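RPA0582 (Rhodopseudomonas palustris, PDB 3HHL) is of unknown function but belongs to the DUF1330 family and has an alpha-beta fold that pairs into a probable dimer. Local coordinates at the interface of chains B and A. Coordinates in Å, arbitrary orientation; residue numbers count along the deposited sequence, not the author numbering. Chains: chain A, RPA0582; chain B, RPA0582.

Contact 1 and contact 2 belong to the same interface of chains B and A. The centres of their C-alpha atoms are about 20 Å apart. They have no residue in common, but the same C-terminal strand serves both, 124-128 of B in contact 1 and 124-131 of A in contact 2. One more stretch is shared: B:Trp71 starts strand 71-78 of B, and A:Leu77 and A:Met78 lie in its match in A, broken into 71-73 and 77-78. Contact 2 is the sheet-face core with near twofold pairing. Contact 1 is a flank. Together they would hold a dimer at two places.

Contact 1: the interface of chains B and A. Residues chain B 8, 12-13, 126; chain A 77-79, 83.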
loop_
_atom_site.group_PDB
_atom_site.type_symbol
_atom_site.label_atom_id
_atom_site.label_comp_id
_atom_site.label_asym_id
_atom_site.label_seq_id
_atom_site.Cartn_x
_atom_site.Cartn_y
_atom_site.Cartn_z
ATOM N N PRO B 8 12.144 6.136 10.192
ATOM C CA PRO B 8 11.135 6.523 11.156
ATOM C C PRO B 8 11.719 7.555 12.117
ATOM O O PRO B 8 12.920 7.519 12.359
ATOM C CB PRO B 8 10.851 5.226 11.865
ATOM C CG PRO B 8 12.097 4.469 11.707
ATOM C CD PRO B 8 12.635 4.778 10.412
ATOM N N VAL B 12 7.643 8.634 16.598
ATOM C CA VAL B 12 6.717 7.707 15.959
ATOM C C VAL B 12 7.080 6.262 16.287
ATOM O O VAL B 12 6.216 5.446 16.535
ATOM C CB VAL B 12 6.673 7.973 14.456
ATOM C CG1 VAL B 12 5.915 6.829 13.676
ATOM C CG2 VAL B 12 6.045 9.338 14.219
ATOM N N PHE B 13 8.362 5.952 16.343
ATOM C CA PHE B 13 8.773 4.643 16.811
ATOM C C PHE B 13 8.335 4.360 18.255
ATOM O O PHE B 13 8.016 3.217 18.613
ATOM C CB PHE B 13 10.281 4.466 16.671
ATOM C CG PHE B 13 10.700 3.034 16.708
ATOM C CD1 PHE B 13 10.480 2.214 15.631
ATOM C CD2 PHE B 13 11.242 2.479 17.845
ATOM C CE1 PHE B 13 10.816 0.877 15.662
ATOM C CE2 PHE B 13 11.600 1.131 17.860
ATOM C CZ PHE B 13 11.372 0.345 16.756
ATOM N N LEU B 126 5.969 2.993 5.182
ATOM C CA LEU B 126 5.949 1.746 5.945
ATOM C C LEU B 126 4.764 1.865 6.847
ATOM O O LEU B 126 4.798 2.610 7.825
ATOM C CB LEU B 126 7.241 1.563 6.750
ATOM C CG LEU B 126 7.439 0.243 7.500
ATOM C CD1 LEU B 126 7.449 -0.851 6.541
ATOM C CD2 LEU B 126 8.732 0.245 8.289
ATOM N N LEU A 77 -0.426 2.535 12.120
ATOM C CA LEU A 77 0.610 3.553 12.230
ATOM C C LEU A 77 1.331 3.774 10.924
ATOM O O LEU A 77 1.638 2.809 10.190
ATOM C CB LEU A 77 1.653 3.151 13.261
ATOM C CG LEU A 77 2.543 4.261 13.819
ATOM C CD1 LEU A 77 1.721 5.087 14.758
ATOM C CD2 LEU A 77 3.796 3.714 14.537
HETATM N N MSE A 78 1.618 5.047 10.635
HETATM C CA MSE A 78 2.536 5.386 9.548
HETATM C C MSE A 78 3.921 5.429 10.201
HETATM O O MSE A 78 4.319 6.454 10.727
HETATM C CB MSE A 78 2.175 6.726 8.912
HETATM C CG MSE A 78 3.113 7.149 7.796
HETATM SE SE MSE A 78 2.835 6.040 6.222
HETATM C CE MSE A 78 0.928 6.224 5.977
ATOM N N LEU A 79 4.623 4.297 10.198
ATOM C CA LEU A 79 5.925 4.195 10.861
ATOM C C LEU A 79 7.003 4.940 10.061
ATOM O O LEU A 79 7.831 5.638 10.650
ATOM C CB LEU A 79 6.324 2.736 11.063
ATOM C CG LEU A 79 7.659 2.528 11.773
ATOM C CD1 LEU A 79 7.633 3.320 13.013
ATOM C CD2 LEU A 79 7.912 1.053 12.072
ATOM N N GLN A 83 3.140 12.073 8.962
ATOM C CA GLN A 83 1.969 11.757 9.822
ATOM C C GLN A 83 0.600 12.237 9.308
ATOM O O GLN A 83 -0.436 11.686 9.694
ATOM C CB GLN A 83 2.175 12.210 11.260
ATOM C CG GLN A 83 3.275 11.426 12.004
ATOM C CD GLN A 83 3.142 9.855 11.957
ATOM O OE1 GLN A 83 2.340 9.251 12.681
ATOM N NE2 GLN A 83 3.987 9.222 11.159
#
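B:Val12, on helix 10-18, packs against the end of strand 77-78 of chain A and the turn after it. Both chains are DUF1330 proteins with an alpha-beta fold. The patch is a flank of a possible dimer interface and is mainly apolar.

The two methyls of B:Val12 divide the work. CG1 stands anti to the backbone N (chi1 169°) and points at the A backbone, 3.4 Å from the carbonyl O of A:Met78. It also meets CD2 of A:Leu77 at 3.9 Å. CG2 turns to the side-chain amide of A:Gln83, 3.7 Å from its CD. These two side chains approach from opposite directions.

A:Leu79 is the main apolar group from the A side. Its CD1 branch reaches CB of B:Pro8 at 3.9 Å and also touches CD1 on the ring of B:Phe13. The A:Leu79 and B:Phe13 side chains cross obliquely. The other branch, CD2, lies 4.0 Å from CD2 of B:Leu126. Those two leucines run side by side and point the same way. A:Leu79 is thus held between the helix and strand 124-128 of B.

Polar contacts are few. The backbone N of A:Leu79 gives a weak hydrogen bond to the backbone O of B:Leu126 (2.9 Å). Within chain A, NE2 of A:Gln83 donates to the carbonyl O of A:Met78 at 2.8 Å. This bond is nearly straight, 165° at H. The acceptor lies in the amide plane, and the donor lies in the carbonyl plane. The bond would hold the amide that B:Val12 meets in its rotation. The chain of A:Gln83 bends at chi2 (-52°), which brings the amide back to the strand. With an alanine here, the A:Met78 carbonyl would probably lose its amide mate and CG2 of B:Val12 a packing partner.

Contact 2: the interface of chains B and A. Residues chain B 71, 90, 92; chain A 26, 28, 71, 92, 129.
This is a sheet-to-sheet interface between two copies of the protein. It joins strand residues of both chains through a mainly apolar core. The pairing is close to twofold: Trp71 of each chain meets Ile92 of the other.

In both pairs the isoleucine methyl CD1 caps the indole. CD1 of A:Ile92 sits over one face of B:Trp71, 3.4 Å from the centroid of its six-membered ring. CD1 of B:Ile92 does the same over A:Trp71. Each isoleucine meets its indole from the opposite direction, methyl first. In B:Ile92, CG1 is anti to the carbonyl carbon (chi1 -65°) and the chain then extends through chi2 (164°), which carries CD1 out to the ring. CD1 of A:Ile92 and CD1 of B:Ile92 also touch one another at 4.0 Å, linking the two methyl-indole contacts.

B:Trp71 has a further partner at its edge. Its indole NE1 donates a hydrogen bond to ND1 of A:His26, 2.9 Å away. The bond is fairly straight, 157° at H. It lies near both ring planes, so it is an edge-on contact for both rings. The bond would resist rotation of the indole under its methyl cap.

Aliphatic packing lies beside the indole. CD1 of A:Leu129 lies in plane at the six-membered end of B:Trp71, 3.8 Å from CH2. Its other branch, CD2, packs against B:Val90, 3.6 Å from CB. The A:Leu129 side chain crosses both partners at about a right angle. A:Leu28 adds a looser touch to B:Val90.

By burying two tryptophan-isoleucine pairs and the indole-imidazole hydrogen bond of B:Trp71, the site probably holds the two sheets against each other in a dimer.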
loop_
_atom_site.group_PDB
_atom_site.type_symbol
_atom_site.label_atom_id
_atom_site.label_comp_id
_atom_site.label_asym_id
_atom_site.label_seq_id
_atom_site.Cartn_x
_atom_site.Cartn_y
_atom_site.Cartn_z
ATOM N N TRP B 71 3.221 -11.258 1.068
ATOM C CA TRP B 71 2.686 -10.846 -0.249
ATOM C C TRP B 71 3.638 -9.882 -0.870
ATOM O O TRP B 71 4.240 -9.070 -0.201
ATOM C CB TRP B 71 1.316 -10.159 -0.135
ATOM C CG TRP B 71 0.855 -9.453 -1.390
ATOM C CD1 TRP B 71 0.178 -10.002 -2.412
ATOM C CD2 TRP B 71 1.036 -8.080 -1.730
ATOM N NE1 TRP B 71 -0.065 -9.074 -3.392
ATOM C CE2 TRP B 71 0.453 -7.883 -2.998
ATOM C CE3 TRP B 71 1.636 -7.012 -1.099
ATOM C CZ2 TRP B 71 0.432 -6.665 -3.637
ATOM C CZ3 TRP B 71 1.630 -5.790 -1.737
ATOM C CH2 TRP B 71 1.023 -5.626 -3.008
ATOM N N VAL B 90 7.050 -3.287 -3.589
ATOM C CA VAL B 90 5.815 -3.214 -2.838
ATOM C C VAL B 90 5.554 -4.565 -2.258
ATOM O O VAL B 90 5.441 -5.523 -2.985
ATOM C CB VAL B 90 4.632 -2.829 -3.690
ATOM C CG1 VAL B 90 3.370 -2.748 -2.830
ATOM C CG2 VAL B 90 4.885 -1.534 -4.329
ATOM N N ILE B 92 4.277 -6.893 1.625
ATOM C CA ILE B 92 3.831 -6.965 3.011
ATOM C C ILE B 92 4.647 -7.981 3.755
ATOM O O ILE B 92 4.765 -9.104 3.325
ATOM C CB ILE B 92 2.336 -7.298 3.146
ATOM C CG1 ILE B 92 1.467 -6.158 2.550
ATOM C CG2 ILE B 92 1.998 -7.589 4.635
ATOM C CD1 ILE B 92 -0.030 -6.600 2.294
ATOM N N HIS A 26 -3.587 -7.436 -8.970
ATOM C CA HIS A 26 -3.871 -7.099 -7.600
ATOM C C HIS A 26 -3.959 -5.598 -7.507
ATOM O O HIS A 26 -3.077 -4.880 -8.002
ATOM C CB HIS A 26 -2.777 -7.598 -6.671
ATOM C CG HIS A 26 -2.913 -9.042 -6.331
ATOM N ND1 HIS A 26 -2.072 -9.679 -5.447
ATOM C CD2 HIS A 26 -3.769 -9.988 -6.796
ATOM C CE1 HIS A 26 -2.418 -10.953 -5.371
ATOM N NE2 HIS A 26 -3.453 -11.167 -6.166
ATOM N N LEU A 28 -4.150 -2.710 -4.946
ATOM C CA LEU A 28 -3.925 -2.222 -3.578
ATOM C C LEU A 28 -4.655 -0.893 -3.438
ATOM O O LEU A 28 -4.370 0.051 -4.196
ATOM C CB LEU A 28 -2.442 -2.068 -3.310
ATOM C CG LEU A 28 -2.013 -1.423 -2.000
ATOM C CD1 LEU A 28 -2.544 -2.139 -0.741
ATOM C CD2 LEU A 28 -0.466 -1.352 -1.986
ATOM N N TRP A 71 -6.615 -9.673 0.700
ATOM C CA TRP A 71 -5.971 -9.246 1.958
ATOM C C TRP A 71 -6.532 -7.939 2.390
ATOM O O TRP A 71 -6.849 -7.098 1.577
ATOM C CB TRP A 71 -4.464 -9.088 1.796
ATOM C CG TRP A 71 -3.770 -8.384 2.938
ATOM C CD1 TRP A 71 -3.266 -8.951 4.054
ATOM C CD2 TRP A 71 -3.489 -6.990 3.050
ATOM N NE1 TRP A 71 -2.700 -8.002 4.872
ATOM C CE2 TRP A 71 -2.838 -6.788 4.286
ATOM C CE3 TRP A 71 -3.732 -5.898 2.232
ATOM C CZ2 TRP A 71 -2.411 -5.568 4.707
ATOM C CZ3 TRP A 71 -3.335 -4.685 2.650
ATOM C CH2 TRP A 71 -2.673 -4.511 3.885
ATOM N N ILE A 92 -6.325 -5.383 -0.549
ATOM C CA ILE A 92 -5.940 -5.797 -1.891
ATOM C C ILE A 92 -7.054 -6.612 -2.497
ATOM O O ILE A 92 -7.495 -7.590 -1.902
ATOM C CB ILE A 92 -4.620 -6.623 -1.905
ATOM C CG1 ILE A 92 -3.424 -5.756 -1.413
ATOM C CG2 ILE A 92 -4.370 -7.176 -3.300
ATOM C CD1 ILE A 92 -2.121 -6.587 -1.148
ATOM N N LEU A 129 -0.871 -3.861 -9.309
ATOM C CA LEU A 129 0.314 -4.716 -9.234
ATOM C C LEU A 129 0.128 -6.066 -9.891
ATOM O O LEU A 129 -0.975 -6.597 -9.920
ATOM C CB LEU A 129 0.701 -4.942 -7.782
ATOM C CG LEU A 129 0.880 -3.647 -6.966
ATOM C CD1 LEU A 129 -0.256 -3.530 -5.958
ATOM C CD2 LEU A 129 2.237 -3.546 -6.283
#